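Local coordinates for uricase (Bacillus fastidiosus, PDB 4R8X), which catalyses the oxidation of urate by molecular oxygen to 5-hydroxyisourate, the first step of urate degradation towards (S)-allantoin, at the interface of chains A and B. Coordinates in Å, arbitrary orientation; residue numbers count along the deposited sequence, not the author numbering. Chains: chain A/B, Uricase.

Contact 1: the interface of chains A and B. Residues chain A 68, 70-71, 74, 78; chain B 182, 187-189.
A:Asn74 reaches across to the loop B:Tyr187 to B:Thr189 with its side-chain amide nitrogen. ND2 donates to the backbone carbonyl O of B:Tyr187 at 2.9 Å. The bond is almost straight, 176° at the hydrogen, and the acceptor lies in the amide plane, though ND2 approaches tilted out of the carbonyl plane. ND2 also donates to the hydroxyl OG1 of B:Thr189 at 2.9 Å, again close to the amide plane. The two bonds together fix the rotation of the amide. OG1 of B:Thr189 lies 3.0 Å from the carboxylate oxygen OD2 of A:Asp70, a weak hydrogen bond in which the threonine is the donor. The two side chains cross at about a right angle. At B:Thr189 a chi1 of 57° places OG1 between the backbone N and carbonyl carbon, where it faces both A:Asp70 and A:Asn74.

Two waters back up this link. Water 1 sits 2.8 Å from OD2 of A:Asp70 and also bonds OG of A:Ser71 and the backbone N of B:Thr189. Water 2 joins OD2 to OG1 of B:Thr189. OD2 of A:Asp70 thus meets two waters and, weakly, the B:Thr189 hydroxyl, which probably limits the carboxylate's rotation.

Further along the helix, the extended A:Arg78 runs past the ring of B:Tyr187. NH1 of A:Arg78 comes 3.7 Å from CD1 of B:Tyr187 and CD 4.0 Å from CE1, with the guanidinium plane turned 32° from the ring plane. At the other end, the methyl CB of A:Ala68 packs 3.9 Å from CD1 of B:Tyr182. Within chain B, the methyl CG2 of B:Thr188 lies at the edge of that tyrosine ring, in its plane, and probably helps to position it.

The site is a helix-to-loop dimer contact: one side of helix 69-82 carries the loop of the other subunit. A:Asp70 is a predicted urate-binding residue. Uricase active sites lie at the subunit interface, and this contact probably helps to steady one.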
loop_
_atom_site.group_PDB
_atom_site.type_symbol
_atom_site.label_atom_id
_atom_site.label_comp_id
_atom_site.label_asym_id
_atom_site.label_seq_id
_atom_site.Cartn_x
_atom_site.Cartn_y
_atom_site.Cartn_z
ATOM N N ALA A 68 2.560 6.051 -30.425
ATOM C CA ALA A 68 3.275 6.175 -29.154
ATOM C C ALA A 68 2.282 6.091 -28.010
ATOM O O ALA A 68 1.164 6.591 -28.122
ATOM C CB ALA A 68 4.050 7.481 -29.084
ATOM N N ASP A 70 2.349 7.632 -25.292
ATOM C CA ASP A 70 2.049 9.006 -24.924
ATOM C C ASP A 70 0.963 9.606 -25.826
ATOM O O ASP A 70 0.104 10.360 -25.375
ATOM C CB ASP A 70 3.318 9.845 -24.991
ATOM C CG ASP A 70 3.105 11.249 -24.500
ATOM O OD1 ASP A 70 3.083 11.446 -23.264
ATOM O OD2 ASP A 70 2.968 12.154 -25.350
ATOM N N SER A 71 0.990 9.262 -27.108
ATOM C CA SER A 71 -0.047 9.734 -28.016
ATOM C C SER A 71 -1.409 9.130 -27.676
ATOM O O SER A 71 -2.444 9.784 -27.840
ATOM C CB SER A 71 0.314 9.409 -29.463
ATOM O OG SER A 71 1.571 9.945 -29.814
ATOM N N ASN A 74 -2.812 11.204 -24.926
ATOM C CA ASN A 74 -3.369 12.442 -25.457
ATOM C C ASN A 74 -4.719 12.196 -26.117
ATOM O O ASN A 74 -5.647 12.979 -25.969
ATOM C CB ASN A 74 -2.427 13.071 -26.488
ATOM C CG ASN A 74 -1.096 13.497 -25.895
ATOM O OD1 ASN A 74 -0.986 13.752 -24.695
ATOM N ND2 ASN A 74 -0.081 13.604 -26.746
ATOM N N ARG A 78 -8.157 14.016 -24.834
ATOM C CA ARG A 78 -8.905 14.890 -25.734
ATOM C C ARG A 78 -10.318 14.377 -26.006
ATOM O O ARG A 78 -11.256 15.168 -26.143
ATOM C CB ARG A 78 -8.137 15.117 -27.034
ATOM C CG ARG A 78 -6.800 15.778 -26.795
ATOM C CD ARG A 78 -5.997 15.941 -28.064
ATOM N NE ARG A 78 -4.591 16.161 -27.753
ATOM C CZ ARG A 78 -3.640 16.347 -28.660
ATOM N NH1 ARG A 78 -3.940 16.348 -29.950
ATOM N NH2 ARG A 78 -2.388 16.532 -28.271
ATOM N N TYR B 182 8.139 6.477 -34.515
ATOM C CA TYR B 182 6.721 6.193 -34.346
ATOM C C TYR B 182 5.842 7.154 -35.139
ATOM O O TYR B 182 6.325 8.101 -35.748
ATOM C CB TYR B 182 6.338 6.207 -32.866
ATOM C CG TYR B 182 6.954 7.346 -32.101
ATOM C CD1 TYR B 182 6.314 8.574 -32.021
ATOM C CD2 TYR B 182 8.183 7.202 -31.466
ATOM C CE1 TYR B 182 6.877 9.626 -31.322
ATOM C CE2 TYR B 182 8.753 8.248 -30.769
ATOM C CZ TYR B 182 8.094 9.457 -30.701
ATOM O OH TYR B 182 8.654 10.501 -30.003
ATOM N N TYR B 187 -1.941 13.852 -32.617
ATOM C CA TYR B 187 -1.940 13.373 -31.233
ATOM C C TYR B 187 -0.538 13.207 -30.679
ATOM O O TYR B 187 -0.364 12.900 -29.507
ATOM C CB TYR B 187 -2.715 12.056 -31.108
ATOM C CG TYR B 187 -4.176 12.233 -31.390
ATOM C CD1 TYR B 187 -5.015 12.813 -30.450
ATOM C CD2 TYR B 187 -4.718 11.846 -32.608
ATOM C CE1 TYR B 187 -6.353 12.994 -30.710
ATOM C CE2 TYR B 187 -6.055 12.019 -32.877
ATOM C CZ TYR B 187 -6.869 12.599 -31.929
ATOM O OH TYR B 187 -8.206 12.771 -32.196
ATOM N N THR B 188 0.465 13.435 -31.515
ATOM C CA THR B 188 1.839 13.178 -31.110
ATOM C C THR B 188 2.473 14.410 -30.476
ATOM O O THR B 188 2.534 15.473 -31.091
ATOM C CB THR B 188 2.696 12.690 -32.297
ATOM O OG1 THR B 188 2.012 11.632 -32.976
ATOM C CG2 THR B 188 4.032 12.165 -31.811
ATOM N N THR B 189 2.931 14.267 -29.236
ATOM C CA THR B 189 3.677 15.326 -28.568
ATOM C C THR B 189 5.016 14.792 -28.066
ATOM O O THR B 189 5.944 15.561 -27.803
ATOM C CB THR B 189 2.895 15.922 -27.386
ATOM O OG1 THR B 189 2.554 14.880 -26.461
ATOM C CG2 THR B 189 1.626 16.606 -27.875
HETATM O O HOH W 1 3.027 11.705 -28.133
HETATM O O HOH W 2 4.699 14.449 -24.876
#

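Contact 2: the interface of chains A and B. Residues chain A 6-7, 9-10, 46-48; chain B 298.
Strand 296-304 of chain B brings B:Phe298 against strands 5-17 and 40-50 of chain A, and all three backbones are extended at the contact, with phi/psi of -145/156° at B:Phe298. Its ring sets its rim against the neighbouring chain A strands. A:Lys46 lies over one face, its CE towards the rim. The lysine chain is stretched out beyond CG and crosses the ring obliquely, with methylene CE 3.7 Å from the ring centroid. This is a CH-pi contact made by the aliphatic part of the lysine.

The side chains of A:Phe6 and B:Phe298 cross at about a right angle, with their ring planes steeply inclined, and meet edge to edge. CE1 of A:Phe6 is 3.7 Å from CE1 of B:Phe298. At B:Phe298 a chi1 of 70° sets CG between the backbone N and the carbonyl carbon, which directs the ring towards chain A.

The backbone of strand 5-17 borders another part of the rim. N of A:Gly10 lies in the ring plane, 3.6 Å from CD2, and CA of A:Lys9 is 3.8 Å from CE2. The methyl CB of A:Ala48 packs 3.9 Å from CZ at the far end of the ring. The carbonyl O of A:Val47 comes 3.2 Å from CZ of B:Phe298, so backbone as well as apolar groups borders the ring.

In the fold, the site lies on the sheet side of the subunit, where the strands of the two chains come together around the central tunnel typical of uricases.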
loop_
_atom_site.group_PDB
_atom_site.type_symbol
_atom_site.label_atom_id
_atom_site.label_comp_id
_atom_site.label_asym_id
_atom_site.label_seq_id
_atom_site.Cartn_x
_atom_site.Cartn_y
_atom_site.Cartn_z
ATOM N N PHE A 6 0.109 -7.167 -27.370
ATOM C CA PHE A 6 -0.593 -5.905 -27.191
ATOM C C PHE A 6 0.350 -4.922 -26.516
ATOM O O PHE A 6 1.375 -5.317 -25.962
ATOM C CB PHE A 6 -1.889 -6.063 -26.370
ATOM C CG PHE A 6 -1.690 -6.662 -24.994
ATOM C CD1 PHE A 6 -1.318 -5.868 -23.920
ATOM C CD2 PHE A 6 -1.907 -8.020 -24.768
ATOM C CE1 PHE A 6 -1.136 -6.419 -22.658
ATOM C CE2 PHE A 6 -1.729 -8.567 -23.509
ATOM C CZ PHE A 6 -1.346 -7.765 -22.454
ATOM N N TYR A 7 0.010 -3.643 -26.573
ATOM C CA TYR A 7 0.775 -2.644 -25.860
ATOM C C TYR A 7 -0.132 -1.434 -25.665
ATOM O O TYR A 7 -1.147 -1.283 -26.343
ATOM C CB TYR A 7 2.054 -2.280 -26.638
ATOM C CG TYR A 7 1.837 -1.270 -27.728
ATOM C CD1 TYR A 7 1.085 -1.590 -28.854
ATOM C CD2 TYR A 7 2.389 -0.003 -27.641
ATOM C CE1 TYR A 7 0.874 -0.670 -29.849
ATOM C CE2 TYR A 7 2.202 0.916 -28.642
ATOM C CZ TYR A 7 1.432 0.582 -29.731
ATOM O OH TYR A 7 1.234 1.519 -30.709
ATOM N N LYS A 9 -1.105 2.158 -22.733
ATOM C CA LYS A 9 -0.794 3.055 -21.627
ATOM C C LYS A 9 -1.740 2.773 -20.477
ATOM O O LYS A 9 -2.952 2.677 -20.680
ATOM C CB LYS A 9 -0.940 4.506 -22.071
ATOM C CG LYS A 9 -0.274 5.505 -21.129
ATOM C CD LYS A 9 1.230 5.459 -21.281
ATOM C CE LYS A 9 1.829 6.840 -21.479
ATOM N NZ LYS A 9 3.284 6.750 -21.793
ATOM N N GLY A 10 -1.178 2.635 -19.275
ATOM C CA GLY A 10 -1.957 2.449 -18.063
ATOM C C GLY A 10 -1.854 3.682 -17.178
ATOM O O GLY A 10 -1.033 4.579 -17.438
ATOM N N LYS A 46 -7.000 2.510 -18.814
ATOM C CA LYS A 46 -5.903 1.706 -19.320
ATOM C C LYS A 46 -6.305 1.248 -20.711
ATOM O O LYS A 46 -7.344 0.594 -20.875
ATOM C CB LYS A 46 -5.653 0.512 -18.404
ATOM C CG LYS A 46 -4.563 -0.442 -18.874
ATOM C CD LYS A 46 -4.356 -1.563 -17.842
ATOM C CE LYS A 46 -3.217 -2.499 -18.230
ATOM N NZ LYS A 46 -3.021 -3.565 -17.194
ATOM N N VAL A 47 -5.500 1.613 -21.705
ATOM C CA VAL A 47 -5.773 1.285 -23.102
ATOM C C VAL A 47 -4.750 0.293 -23.625
ATOM O O VAL A 47 -3.553 0.407 -23.351
ATOM C CB VAL A 47 -5.778 2.538 -24.031
ATOM C CG1 VAL A 47 -4.484 3.350 -23.892
ATOM C CG2 VAL A 47 -6.020 2.128 -25.493
ATOM N N ALA A 48 -5.222 -0.696 -24.375
ATOM C CA ALA A 48 -4.326 -1.607 -25.060
ATOM C C ALA A 48 -4.715 -1.688 -26.540
ATOM O O ALA A 48 -5.899 -1.835 -26.875
ATOM C CB ALA A 48 -4.343 -2.990 -24.410
ATOM N N PHE B 298 2.892 0.026 -21.315
ATOM C CA PHE B 298 2.963 -1.394 -21.005
ATOM C C PHE B 298 2.889 -2.255 -22.248
ATOM O O PHE B 298 2.393 -1.821 -23.291
ATOM C CB PHE B 298 1.893 -1.813 -19.989
ATOM C CG PHE B 298 0.487 -1.796 -20.529
ATOM C CD1 PHE B 298 -0.068 -2.932 -21.109
ATOM C CD2 PHE B 298 -0.286 -0.645 -20.447
ATOM C CE1 PHE B 298 -1.368 -2.917 -21.592
ATOM C CE2 PHE B 298 -1.584 -0.630 -20.921
ATOM C CZ PHE B 298 -2.127 -1.757 -21.497
#

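Contact 1 and contact 2 lie about 13 Å apart between their C-alpha centres and share no residue. Contact 1 uses helix 69-82 of chain A and a loop of chain B. Contact 2 uses strands 5-17 and 40-50 of chain A and strand 296-304 of chain B. The same two subunits are thus joined at both the helical layer and the sheet layer. Contact 1 is polar and hydrated, whereas contact 2 is largely apolar packing. Two-fold symmetry repeats both with the chains exchanged. Together they help to hold the dimer, two of which make up the deposited tetramer.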